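Local coordinates for fiber protein 2 (Fowl adenovirus 1, PDB 2VTW) that probably attaches the virion to its host receptor, as the trimeric C-terminal head of the short fibre that projects from the capsid vertex, at residues 150-154 and 165-169; 77-81 and 100-104; 42-48 and 192-198; 21-25 and 69-74. All blocks are in the same frame, centred on the assembly; numbering follows the deposited sequence.

Interaction 1. Residues 150-154 and 165-169; sequences RMQVT and NLIAF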
loop_
_atom_site.group_PDB
_atom_site.type_symbol
_atom_site.label_atom_id
_atom_site.label_comp_id
_atom_site.label_asym_id
_atom_site.label_seq_id
_atom_site.Cartn_x
_atom_site.Cartn_y
_atom_site.Cartn_z
ATOM N N ARG A 150 -7.937 -5.579 -7.867
ATOM C CA ARG A 150 -7.110 -6.759 -7.581
ATOM C C ARG A 150 -5.837 -6.733 -8.424
ATOM O O ARG A 150 -5.890 -6.517 -9.624
ATOM C CB ARG A 150 -7.886 -8.034 -7.848
ATOM C CG ARG A 150 -7.152 -9.328 -7.428
ATOM C CD ARG A 150 -7.160 -9.507 -5.954
ATOM N NE ARG A 150 -8.503 -9.726 -5.439
ATOM C CZ ARG A 150 -8.802 -9.948 -4.165
ATOM N NH1 ARG A 150 -7.864 -9.952 -3.241
ATOM N NH2 ARG A 150 -10.066 -10.171 -3.816
ATOM N N MET A 151 -4.683 -6.948 -7.791
ATOM C CA MET A 151 -3.409 -6.882 -8.489
ATOM C C MET A 151 -2.647 -8.219 -8.338
ATOM O O MET A 151 -2.423 -8.700 -7.215
ATOM C CB MET A 151 -2.604 -5.703 -7.989
ATOM C CG MET A 151 -3.367 -4.363 -8.043
ATOM S SD MET A 151 -2.635 -3.157 -6.940
ATOM C CE MET A 151 -4.024 -2.083 -6.651
ATOM N N GLN A 152 -2.287 -8.817 -9.484
ATOM C CA GLN A 152 -1.777 -10.171 -9.527
ATOM C C GLN A 152 -0.707 -10.309 -10.614
ATOM O O GLN A 152 -0.997 -10.197 -11.816
ATOM C CB GLN A 152 -2.913 -11.154 -9.778
ATOM C CG GLN A 152 -2.514 -12.648 -9.779
ATOM C CD GLN A 152 -3.574 -13.489 -10.456
ATOM O OE1 GLN A 152 -4.643 -13.735 -9.899
ATOM N NE2 GLN A 152 -3.297 -13.910 -11.686
ATOM N N VAL A 153 0.536 -10.529 -10.192
ATOM C CA VAL A 153 1.579 -10.927 -11.148
ATOM C C VAL A 153 1.214 -12.329 -11.675
ATOM O O VAL A 153 0.940 -13.251 -10.905
ATOM C CB VAL A 153 2.946 -10.925 -10.515
ATOM C CG1 VAL A 153 3.980 -11.585 -11.439
ATOM C CG2 VAL A 153 3.345 -9.505 -10.178
ATOM N N THR A 154 1.192 -12.470 -12.992
ATOM C CA THR A 154 0.587 -13.628 -13.647
ATOM C C THR A 154 1.462 -14.090 -14.814
ATOM O O THR A 154 1.967 -13.258 -15.564
ATOM C CB THR A 154 -0.797 -13.243 -14.254
ATOM O OG1 THR A 154 -1.620 -12.593 -13.260
ATOM C CG2 THR A 154 -1.483 -14.449 -14.786
ATOM N N ASN A 165 5.927 -13.133 -17.488
ATOM C CA ASN A 165 5.321 -12.616 -16.247
ATOM C C ASN A 165 4.966 -11.130 -16.373
ATOM O O ASN A 165 5.828 -10.280 -16.564
ATOM C CB ASN A 165 6.235 -12.862 -15.061
ATOM C CG ASN A 165 6.479 -14.345 -14.794
ATOM O OD1 ASN A 165 5.584 -15.196 -14.882
ATOM N ND2 ASN A 165 7.709 -14.656 -14.478
ATOM N N LEU A 166 3.664 -10.859 -16.306
ATOM C CA LEU A 166 3.081 -9.520 -16.357
ATOM C C LEU A 166 2.240 -9.271 -15.090
ATOM O O LEU A 166 1.943 -10.218 -14.364
ATOM C CB LEU A 166 2.175 -9.383 -17.585
ATOM C CG LEU A 166 2.839 -9.097 -18.963
ATOM C CD1 LEU A 166 3.740 -10.258 -19.416
ATOM C CD2 LEU A 166 1.741 -8.784 -19.987
ATOM N N ILE A 167 1.839 -8.012 -14.872
ATOM C CA ILE A 167 0.897 -7.650 -13.799
ATOM C C ILE A 167 -0.526 -7.411 -14.342
ATOM O O ILE A 167 -0.728 -6.517 -15.133
ATOM C CB ILE A 167 1.357 -6.364 -13.002
ATOM C CG1 ILE A 167 2.864 -6.389 -12.721
ATOM C CG2 ILE A 167 0.498 -6.229 -11.687
ATOM C CD1 ILE A 167 3.485 -5.062 -12.333
ATOM N N ALA A 168 -1.492 -8.207 -13.898
ATOM C CA ALA A 168 -2.901 -7.994 -14.202
ATOM C C ALA A 168 -3.537 -7.116 -13.109
ATOM O O ALA A 168 -3.385 -7.402 -11.911
ATOM C CB ALA A 168 -3.642 -9.317 -14.309
ATOM N N PHE A 169 -4.197 -6.039 -13.538
ATOM C CA PHE A 169 -4.990 -5.157 -12.673
ATOM C C PHE A 169 -6.433 -5.330 -13.076
ATOM O O PHE A 169 -6.786 -4.973 -14.192
ATOM C CB PHE A 169 -4.636 -3.696 -12.890
ATOM C CG PHE A 169 -3.286 -3.289 -12.380
ATOM C CD1 PHE A 169 -3.165 -2.507 -11.255
ATOM C CD2 PHE A 169 -2.138 -3.630 -13.071
ATOM C CE1 PHE A 169 -1.933 -2.102 -10.796
ATOM C CE2 PHE A 169 -0.874 -3.228 -12.607
ATOM C CZ PHE A 169 -0.766 -2.477 -11.477
#

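Interaction 2. Residues 77-81 and 100-104; sequences SSFLT and MTSFE. With SO4 (sulfate ion), chain G.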
loop_
_atom_site.group_PDB
_atom_site.type_symbol
_atom_site.label_atom_id
_atom_site.label_comp_id
_atom_site.label_asym_id
_atom_site.label_seq_id
_atom_site.Cartn_x
_atom_site.Cartn_y
_atom_site.Cartn_z
ATOM N N SER A 77 2.920 -4.481 -18.787
ATOM C CA SER A 77 3.913 -5.355 -19.419
ATOM C C SER A 77 5.208 -4.622 -19.541
ATOM O O SER A 77 5.207 -3.413 -19.724
ATOM C CB SER A 77 3.432 -5.813 -20.795
ATOM O OG SER A 77 4.382 -6.663 -21.426
ATOM N N SER A 78 6.301 -5.367 -19.337
ATOM C CA SER A 78 7.647 -4.943 -19.643
ATOM C C SER A 78 8.145 -5.542 -21.000
ATOM O O SER A 78 9.256 -5.257 -21.399
ATOM C CB SER A 78 8.613 -5.380 -18.537
ATOM O OG SER A 78 8.674 -6.803 -18.433
ATOM N N PHE A 79 7.326 -6.372 -21.650
ATOM C CA PHE A 79 7.650 -7.021 -22.937
ATOM C C PHE A 79 6.750 -6.389 -24.002
ATOM O O PHE A 79 5.717 -6.958 -24.396
ATOM C CB PHE A 79 7.379 -8.527 -22.876
ATOM C CG PHE A 79 8.130 -9.252 -21.777
ATOM C CD1 PHE A 79 9.483 -9.531 -21.905
ATOM C CD2 PHE A 79 7.472 -9.654 -20.617
ATOM C CE1 PHE A 79 10.164 -10.212 -20.911
ATOM C CE2 PHE A 79 8.143 -10.334 -19.623
ATOM C CZ PHE A 79 9.488 -10.617 -19.763
ATOM N N LEU A 80 7.126 -5.190 -24.420
ATOM C CA LEU A 80 6.229 -4.342 -25.185
ATOM C C LEU A 80 6.003 -4.839 -26.598
ATOM O O LEU A 80 5.036 -4.415 -27.217
ATOM C CB LEU A 80 6.727 -2.895 -25.218
ATOM C CG LEU A 80 6.825 -2.187 -23.855
ATOM C CD1 LEU A 80 7.207 -0.729 -23.994
ATOM C CD2 LEU A 80 5.501 -2.345 -23.094
ATOM N N THR A 81 6.859 -5.737 -27.102
ATOM C CA THR A 81 6.595 -6.394 -28.396
ATOM C C THR A 81 6.199 -7.865 -28.261
ATOM O O THR A 81 5.205 -8.285 -28.859
ATOM C CB THR A 81 7.784 -6.192 -29.395
ATOM O OG1 THR A 81 9.023 -6.510 -28.746
ATOM C CG2 THR A 81 7.852 -4.751 -29.837
ATOM N N MET A 100 14.483 -2.572 -20.365
ATOM C CA MET A 100 13.094 -2.787 -19.982
ATOM C C MET A 100 12.944 -4.007 -19.079
ATOM O O MET A 100 11.941 -4.126 -18.367
ATOM C CB MET A 100 12.209 -2.965 -21.213
ATOM C CG MET A 100 11.808 -1.653 -21.883
ATOM S SD MET A 100 10.762 -0.583 -20.856
ATOM C CE MET A 100 9.256 -1.516 -20.812
ATOM N N THR A 101 13.931 -4.911 -19.117
ATOM C CA THR A 101 13.951 -6.076 -18.236
ATOM C C THR A 101 14.077 -5.661 -16.768
ATOM O O THR A 101 13.846 -6.468 -15.862
ATOM C CB THR A 101 15.079 -7.092 -18.596
ATOM O OG1 THR A 101 16.346 -6.490 -18.402
ATOM C CG2 THR A 101 14.971 -7.576 -20.028
ATOM N N SER A 102 14.421 -4.406 -16.525
ATOM C CA SER A 102 14.454 -3.890 -15.173
ATOM C C SER A 102 13.032 -3.720 -14.576
ATOM O O SER A 102 12.894 -3.498 -13.359
ATOM C CB SER A 102 15.209 -2.570 -15.138
ATOM O OG SER A 102 16.495 -2.690 -15.722
ATOM N N PHE A 103 11.994 -3.855 -15.403
ATOM C CA PHE A 103 10.618 -3.684 -14.947
ATOM C C PHE A 103 9.770 -4.939 -15.040
ATOM O O PHE A 103 8.555 -4.902 -14.815
ATOM C CB PHE A 103 10.002 -2.470 -15.660
ATOM C CG PHE A 103 10.834 -1.283 -15.507
ATOM C CD1 PHE A 103 10.796 -0.534 -14.326
ATOM C CD2 PHE A 103 11.792 -0.968 -16.464
ATOM C CE1 PHE A 103 11.642 0.534 -14.151
ATOM C CE2 PHE A 103 12.648 0.106 -16.277
ATOM C CZ PHE A 103 12.577 0.856 -15.115
ATOM N N GLU A 104 10.431 -6.063 -15.322
ATOM C CA GLU A 104 9.793 -7.350 -15.301
ATOM C C GLU A 104 9.583 -7.751 -13.846
ATOM O O GLU A 104 10.527 -7.751 -13.065
ATOM C CB GLU A 104 10.670 -8.397 -15.967
ATOM C CG GLU A 104 10.012 -9.761 -16.112
ATOM C CD GLU A 104 10.991 -10.858 -16.577
ATOM O OE1 GLU A 104 12.119 -10.519 -17.031
ATOM O OE2 GLU A 104 10.587 -12.046 -16.507
HETATM S S SO4 G . 10.385 -7.184 -25.825
HETATM O O1 SO4 G . 10.880 -7.859 -24.640
HETATM O O2 SO4 G . 11.160 -7.670 -26.950
HETATM O O3 SO4 G . 8.985 -7.473 -26.077
HETATM O O4 SO4 G . 10.679 -5.776 -25.689
#

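Interaction 3. Residues 42-48 and 192-198; sequences GMLTTSL and VVHTCPA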
loop_
_atom_site.group_PDB
_atom_site.type_symbol
_atom_site.label_atom_id
_atom_site.label_comp_id
_atom_site.label_asym_id
_atom_site.label_seq_id
_atom_site.Cartn_x
_atom_site.Cartn_y
_atom_site.Cartn_z
ATOM N N GLY A 42 15.608 -4.226 -6.942
ATOM C CA GLY A 42 14.853 -5.468 -7.102
ATOM C C GLY A 42 13.425 -5.486 -6.583
ATOM O O GLY A 42 12.802 -6.532 -6.602
ATOM N N MET A 43 12.911 -4.328 -6.152
ATOM C CA MET A 43 11.506 -4.157 -5.755
ATOM C C MET A 43 10.833 -3.197 -6.716
ATOM O O MET A 43 11.287 -2.066 -6.892
ATOM C CB MET A 43 11.399 -3.587 -4.321
ATOM C CG MET A 43 9.969 -3.673 -3.702
ATOM S SD MET A 43 9.510 -5.394 -3.303
ATOM C CE MET A 43 10.655 -5.735 -1.974
ATOM N N LEU A 44 9.738 -3.648 -7.311
ATOM C CA LEU A 44 9.011 -2.915 -8.319
ATOM C C LEU A 44 7.799 -2.195 -7.734
ATOM O O LEU A 44 6.899 -2.830 -7.190
ATOM C CB LEU A 44 8.528 -3.897 -9.398
ATOM C CG LEU A 44 7.924 -3.304 -10.675
ATOM C CD1 LEU A 44 9.008 -2.473 -11.492
ATOM C CD2 LEU A 44 7.314 -4.424 -11.492
ATOM N N THR A 45 7.770 -0.875 -7.892
ATOM C CA THR A 45 6.606 -0.046 -7.526
ATOM C C THR A 45 6.030 0.522 -8.819
ATOM O O THR A 45 6.756 1.140 -9.586
ATOM C CB THR A 45 6.989 1.128 -6.606
ATOM O OG1 THR A 45 7.497 0.631 -5.372
ATOM C CG2 THR A 45 5.779 2.007 -6.323
ATOM N N THR A 46 4.744 0.267 -9.035
ATOM C CA THR A 46 4.001 0.637 -10.205
ATOM C C THR A 46 2.862 1.593 -9.821
ATOM O O THR A 46 1.982 1.229 -9.039
ATOM C CB THR A 46 3.396 -0.635 -10.859
ATOM O OG1 THR A 46 4.457 -1.466 -11.361
ATOM C CG2 THR A 46 2.400 -0.293 -11.995
ATOM N N SER A 47 2.874 2.799 -10.376
ATOM C CA SER A 47 1.759 3.754 -10.249
ATOM C C SER A 47 1.020 3.850 -11.574
ATOM O O SER A 47 1.626 4.125 -12.617
ATOM C CB SER A 47 2.260 5.130 -9.824
ATOM O OG SER A 47 1.209 6.087 -9.875
ATOM N N LEU A 48 -0.287 3.607 -11.523
ATOM C CA LEU A 48 -1.138 3.531 -12.702
ATOM C C LEU A 48 -2.427 4.393 -12.596
ATOM O O LEU A 48 -3.236 4.177 -11.704
ATOM C CB LEU A 48 -1.542 2.070 -12.945
ATOM C CG LEU A 48 -2.442 1.797 -14.146
ATOM C CD1 LEU A 48 -1.637 2.082 -15.432
ATOM C CD2 LEU A 48 -3.010 0.382 -14.145
ATOM N N VAL A 192 -3.300 4.161 -8.796
ATOM C CA VAL A 192 -3.369 2.811 -8.267
ATOM C C VAL A 192 -1.936 2.349 -8.112
ATOM O O VAL A 192 -1.229 2.245 -9.120
ATOM C CB VAL A 192 -4.116 1.899 -9.214
ATOM C CG1 VAL A 192 -4.118 0.455 -8.687
ATOM C CG2 VAL A 192 -5.553 2.426 -9.441
ATOM N N VAL A 193 -1.484 2.103 -6.873
ATOM C CA VAL A 193 -0.071 1.818 -6.638
ATOM C C VAL A 193 0.059 0.370 -6.209
ATOM O O VAL A 193 -0.662 -0.105 -5.312
ATOM C CB VAL A 193 0.619 2.794 -5.656
ATOM C CG1 VAL A 193 2.062 2.447 -5.476
ATOM C CG2 VAL A 193 0.502 4.258 -6.120
ATOM N N HIS A 194 0.939 -0.350 -6.912
ATOM C CA HIS A 194 1.211 -1.759 -6.662
ATOM C C HIS A 194 2.673 -1.918 -6.369
ATOM O O HIS A 194 3.489 -1.300 -7.032
ATOM C CB HIS A 194 0.880 -2.581 -7.901
ATOM C CG HIS A 194 1.113 -4.041 -7.728
ATOM N ND1 HIS A 194 2.076 -4.722 -8.434
ATOM C CD2 HIS A 194 0.546 -4.945 -6.891
ATOM C CE1 HIS A 194 2.059 -5.991 -8.078
ATOM N NE2 HIS A 194 1.145 -6.153 -7.141
ATOM N N THR A 195 3.010 -2.750 -5.378
ATOM C CA THR A 195 4.394 -3.115 -5.116
ATOM C C THR A 195 4.562 -4.639 -5.195
ATOM O O THR A 195 3.720 -5.423 -4.736
ATOM C CB THR A 195 4.908 -2.557 -3.755
ATOM O OG1 THR A 195 4.801 -1.139 -3.743
ATOM C CG2 THR A 195 6.374 -2.909 -3.506
ATOM N N CYS A 196 5.657 -5.055 -5.822
ATOM C CA CYS A 196 5.997 -6.474 -5.904
ATOM C C CYS A 196 7.494 -6.610 -6.150
ATOM O O CYS A 196 8.154 -5.634 -6.532
ATOM C CB CYS A 196 5.172 -7.208 -6.966
ATOM S SG CYS A 196 5.524 -6.784 -8.702
ATOM N N PRO A 197 8.045 -7.799 -5.854
ATOM C CA PRO A 197 9.393 -8.106 -6.252
ATOM C C PRO A 197 9.568 -8.092 -7.763
ATOM O O PRO A 197 8.745 -8.616 -8.499
ATOM C CB PRO A 197 9.608 -9.517 -5.694
ATOM C CG PRO A 197 8.640 -9.610 -4.546
ATOM C CD PRO A 197 7.448 -8.898 -5.073
ATOM N N ALA A 198 10.662 -7.472 -8.180
ATOM C CA ALA A 198 11.147 -7.485 -9.549
ATOM C C ALA A 198 12.001 -8.728 -9.764
ATOM O O ALA A 198 12.645 -9.187 -8.838
ATOM C CB ALA A 198 11.994 -6.230 -9.789
HETATM O O HOH W 1 4.503 -3.371 -9.393
HETATM O O HOH W 2 6.515 0.701 -2.736
#

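Interaction 4. Residues 21-25 and 69-74; sequences FVSSS and ARYFTV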
loop_
_atom_site.group_PDB
_atom_site.type_symbol
_atom_site.label_atom_id
_atom_site.label_comp_id
_atom_site.label_asym_id
_atom_site.label_seq_id
_atom_site.Cartn_x
_atom_site.Cartn_y
_atom_site.Cartn_z
ATOM N N PHE A 21 -8.185 -2.547 -23.252
ATOM C CA PHE A 21 -8.652 -3.144 -22.017
ATOM C C PHE A 21 -9.827 -4.043 -22.338
ATOM O O PHE A 21 -10.448 -3.906 -23.387
ATOM C CB PHE A 21 -9.024 -2.027 -21.013
ATOM C CG PHE A 21 -7.944 -0.958 -20.847
ATOM C CD1 PHE A 21 -6.599 -1.274 -20.956
ATOM C CD2 PHE A 21 -8.285 0.353 -20.550
ATOM C CE1 PHE A 21 -5.611 -0.310 -20.824
ATOM C CE2 PHE A 21 -7.299 1.326 -20.389
ATOM C CZ PHE A 21 -5.955 0.991 -20.527
ATOM N N VAL A 22 -10.144 -4.968 -21.451
ATOM C CA VAL A 22 -11.217 -5.894 -21.729
ATOM C C VAL A 22 -12.160 -6.042 -20.537
ATOM O O VAL A 22 -11.701 -6.158 -19.397
ATOM C CB VAL A 22 -10.655 -7.283 -22.117
ATOM C CG1 VAL A 22 -11.775 -8.202 -22.565
ATOM C CG2 VAL A 22 -9.590 -7.142 -23.178
ATOM N N SER A 23 -13.466 -6.049 -20.823
ATOM C CA SER A 23 -14.512 -6.190 -19.821
ATOM C C SER A 23 -14.697 -7.654 -19.447
ATOM O O SER A 23 -14.335 -8.546 -20.217
ATOM C CB SER A 23 -15.842 -5.641 -20.359
ATOM O OG SER A 23 -16.657 -6.684 -20.910
ATOM N N SER A 24 -15.309 -7.906 -18.295
ATOM C CA SER A 24 -15.536 -9.280 -17.832
ATOM C C SER A 24 -16.450 -10.107 -18.741
ATOM O O SER A 24 -16.575 -11.328 -18.555
ATOM C CB SER A 24 -16.076 -9.302 -16.398
ATOM O OG SER A 24 -17.259 -8.539 -16.276
ATOM N N SER A 25 -17.089 -9.445 -19.710
ATOM C CA SER A 25 -17.935 -10.132 -20.717
ATOM C C SER A 25 -17.213 -10.357 -22.052
ATOM O O SER A 25 -17.836 -10.739 -23.040
ATOM C CB SER A 25 -19.245 -9.367 -20.927
ATOM O OG SER A 25 -20.134 -9.669 -19.866
ATOM N N ALA A 69 -21.679 -5.861 -17.180
ATOM C CA ALA A 69 -20.328 -6.225 -16.755
ATOM C C ALA A 69 -19.809 -5.106 -15.843
ATOM O O ALA A 69 -19.945 -3.933 -16.181
ATOM C CB ALA A 69 -19.415 -6.417 -17.966
ATOM N N ARG A 70 -19.269 -5.475 -14.678
ATOM C CA ARG A 70 -18.696 -4.500 -13.739
ATOM C C ARG A 70 -17.148 -4.509 -13.673
ATOM O O ARG A 70 -16.545 -3.528 -13.209
ATOM C CB ARG A 70 -19.302 -4.713 -12.349
ATOM C CG ARG A 70 -20.782 -4.337 -12.289
ATOM C CD ARG A 70 -21.389 -4.462 -10.912
ATOM N NE ARG A 70 -21.464 -5.835 -10.401
ATOM C CZ ARG A 70 -20.716 -6.355 -9.416
ATOM N NH1 ARG A 70 -19.769 -5.650 -8.785
ATOM N NH2 ARG A 70 -20.911 -7.617 -9.046
ATOM N N TYR A 71 -16.511 -5.591 -14.136
ATOM C CA TYR A 71 -15.040 -5.731 -14.031
ATOM C C TYR A 71 -14.358 -5.454 -15.346
ATOM O O TYR A 71 -14.925 -5.674 -16.398
ATOM C CB TYR A 71 -14.628 -7.125 -13.577
ATOM C CG TYR A 71 -15.045 -7.547 -12.193
ATOM C CD1 TYR A 71 -15.965 -6.813 -11.421
ATOM C CD2 TYR A 71 -14.559 -8.716 -11.663
ATOM C CE1 TYR A 71 -16.335 -7.246 -10.158
ATOM C CE2 TYR A 71 -14.949 -9.158 -10.427
ATOM C CZ TYR A 71 -15.813 -8.418 -9.674
ATOM O OH TYR A 71 -16.163 -8.889 -8.438
ATOM N N PHE A 72 -13.134 -4.949 -15.280
ATOM C CA PHE A 72 -12.280 -4.888 -16.454
ATOM C C PHE A 72 -10.809 -4.974 -16.084
ATOM O O PHE A 72 -10.407 -4.561 -14.978
ATOM C CB PHE A 72 -12.583 -3.660 -17.314
ATOM C CG PHE A 72 -12.149 -2.346 -16.733
ATOM C CD1 PHE A 72 -10.863 -1.879 -16.922
ATOM C CD2 PHE A 72 -13.062 -1.536 -16.058
ATOM C CE1 PHE A 72 -10.464 -0.669 -16.419
ATOM C CE2 PHE A 72 -12.677 -0.309 -15.550
ATOM C CZ PHE A 72 -11.382 0.134 -15.737
ATOM N N THR A 73 -10.005 -5.499 -17.011
ATOM C CA THR A 73 -8.596 -5.800 -16.738
ATOM C C THR A 73 -7.685 -4.966 -17.608
ATOM O O THR A 73 -7.942 -4.770 -18.809
ATOM C CB THR A 73 -8.303 -7.297 -16.938
ATOM O OG1 THR A 73 -9.152 -8.057 -16.078
ATOM C CG2 THR A 73 -6.823 -7.647 -16.675
ATOM N N VAL A 74 -6.631 -4.466 -16.984
ATOM C CA VAL A 74 -5.520 -3.821 -17.647
ATOM C C VAL A 74 -4.240 -4.643 -17.328
ATOM O O VAL A 74 -3.984 -5.005 -16.170
ATOM C CB VAL A 74 -5.357 -2.359 -17.171
ATOM C CG1 VAL A 74 -4.075 -1.707 -17.761
ATOM C CG2 VAL A 74 -6.583 -1.561 -17.567
HETATM O O HOH W 3 -19.039 -8.444 -13.465
#

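Interaction 1. Residues 150-154 and 165-169
The side chain of M151 lies against the ring of F169. Its CG comes to 3.7 Å from F169 CD1, and its SD is 5.0 Å from the ring centroid, an oblique Met-aromatic contact. The two residues form a non-hydrogen-bonded pair of an antiparallel beta hairpin made by strands 147-157 and 163-173. V153 and I167 are the next such pair on the same face, with V153 CG2 4.1 Å from I167 CG1. This face looks into the core of the head domain, where V192, H194 and C196 of strand 185-197 and L44, T46 and L48 of strand 43-53 meet it.

Four backbone hydrogen bonds join the two segments. Q152 N to A168 O is 3.0 Å and A168 N to Q152 O is 2.9 Å. T154 N to L166 O is 2.7 Å and L166 N to T154 O is 3.0 Å. Q152, T154, L166 and A168 point to the other face, where W75 packs on T154, L166 and A168. Q152 NE2 donates to T154 OG1 at 2.7 Å, and T154 OG1 donates to Q152 O at 2.9 Å. Y124 also bonds Q152 NE2, and the backbone of R127 and F128 bonds Q152 OE1.

Across the strands, then, polar bonding is the work of the backbone. The side chains that meet on the M151 face add apolar and sulfur-aromatic packing, which suits a buried sheet.

Interaction 2. Residues 77-81 and 100-104
This is a loop-to-loop packing contact, partly buried, about 13 Å from the centre of the chain (centre to centre). Residues 77-81 follow strand 71-76, and residues 100-104 follow strand 92-94. M100 to S102 form a short 3-10 turn, with F103 N bonded to M100 O at 3.0 Å.

S78 points into this turn. Its CB is 3.6 Å from M100 O and 3.7 Å from F103 C, and its OG is 3.4 Å from E104 CA. L80 CD1 meets M100 CE at 3.9 Å, and F7 of strand 4-23 packs on both side chains. F79 CZ lies 3.5 Å from E104 CD. The carboxylate of E104 is held by a salt bridge to R200, and the F79 ring sits edge-to-face with Y164.

Residues 77-81 start with an ST turn, in which F79 N donates to S77 OG at 3.0 Å. At the end of the segment T81 N donates to sulfate O3 at 2.9 Å. The ion probably comes from the crystallisation liquor.

The two segments share no hydrogen bonds with each other. They meet by van der Waals packing, while S77 OG is bonded inside its own segment and the E104 carboxylate pairs with R200.

Interaction 3. Residues 42-48 and 192-198
L44 and C196 sit at the apolar centre, with L44 CD2 4.1 Å from C196 SG and L44 CB 4.2 Å from A198 CB. L44 and C196 belong to an antiparallel pair of strands, 43-53 and 185-197, in the beta-sheet of the fibre head. L48 and V192 point to the same face as L44. There I167, M151 and V153 of the 150-154 and 165-169 hairpin cover it.

Seven backbone hydrogen bonds join the segments, from A198 N to G42 O (2.8 Å) at one end to V192 N to L48 O (2.9 Å) at the other.

T45, S47, V193 and T195 point to the other face, where S47, V193 and T195 pack on neighbouring subunits. V193 packs on T195 of one, and T195 on V193 of the other. On the core face a water bonds T46 OG1 at 2.7 Å and H194 ND1 at 2.9 Å; T46 OG1 is also hydrogen-bonded to Q37 NE2. On the interface face a second water links T45 OG1, at 2.8 Å, to T195 OG1, at 2.7 Å.

Interaction 4. Residues 21-25 and 69-74
Two good backbone hydrogen bonds tie these segments together. T73 N donates to V22 O at 3.0 Å, and S24 N donates to Y71 O at 3.0 Å. The return bond from V22 N to T73 O is weak at 3.4 Å. V22 and T73 are thus a hydrogen-bonded antiparallel pair, and S23 and F72 form the next, non-hydrogen-bonded one. A water also joins the segments: it accepts from R70 N at 3.2 Å and has a weak bond to S24 OG at 3.3 Å.

The contact ties the end of strand 4-23 to the start of strand 71-76 within the head-domain sheet. Strand 71-76 is bonded along its other edge to strand 163-173. Past S23 the chain leaves the sheet in an ST turn, where S25 N donates to S23 OG at 3.0 Å.

A69 lies under this turn. Its CB is 3.5 Å from S24 OG, 3.8 Å from S25 OG and 4.0 Å from S23 OG. S25 OG is hydrogen-bonded to V65 O. At the other end V74 CG2 sits over the face of the F21 ring, 3.5 Å from its centroid, a CH-pi contact. F72 extends the aromatic packing, stacking on F171 and meeting F29 edge-to-face. Y123 covers V22, S24, Y71 and T73.

In the fold
Interactions 1, 3 and 4 lie in one mixed sheet of the head domain, and interaction 2 packs loops beside it. Interaction 1 is nearest the middle, its centre about 8 Å from the chain centre, with the centres of interactions 2, 3 and 4 about 13, 11 and 14 Å from its own. It joins interaction 4 through strands 163-173 and 71-76, and its core face packs on interaction 3. Interactions 3 and 4 have centres about 22 Å apart, on opposite sides of the chain's centre. Interaction 3 spans 144 residues, encloses interactions 2 and 1, and crosses interaction 4. Distant parts of the chain thus build one compact head, with interaction 3, and R150 of interaction 1, reaching neighbouring subunits.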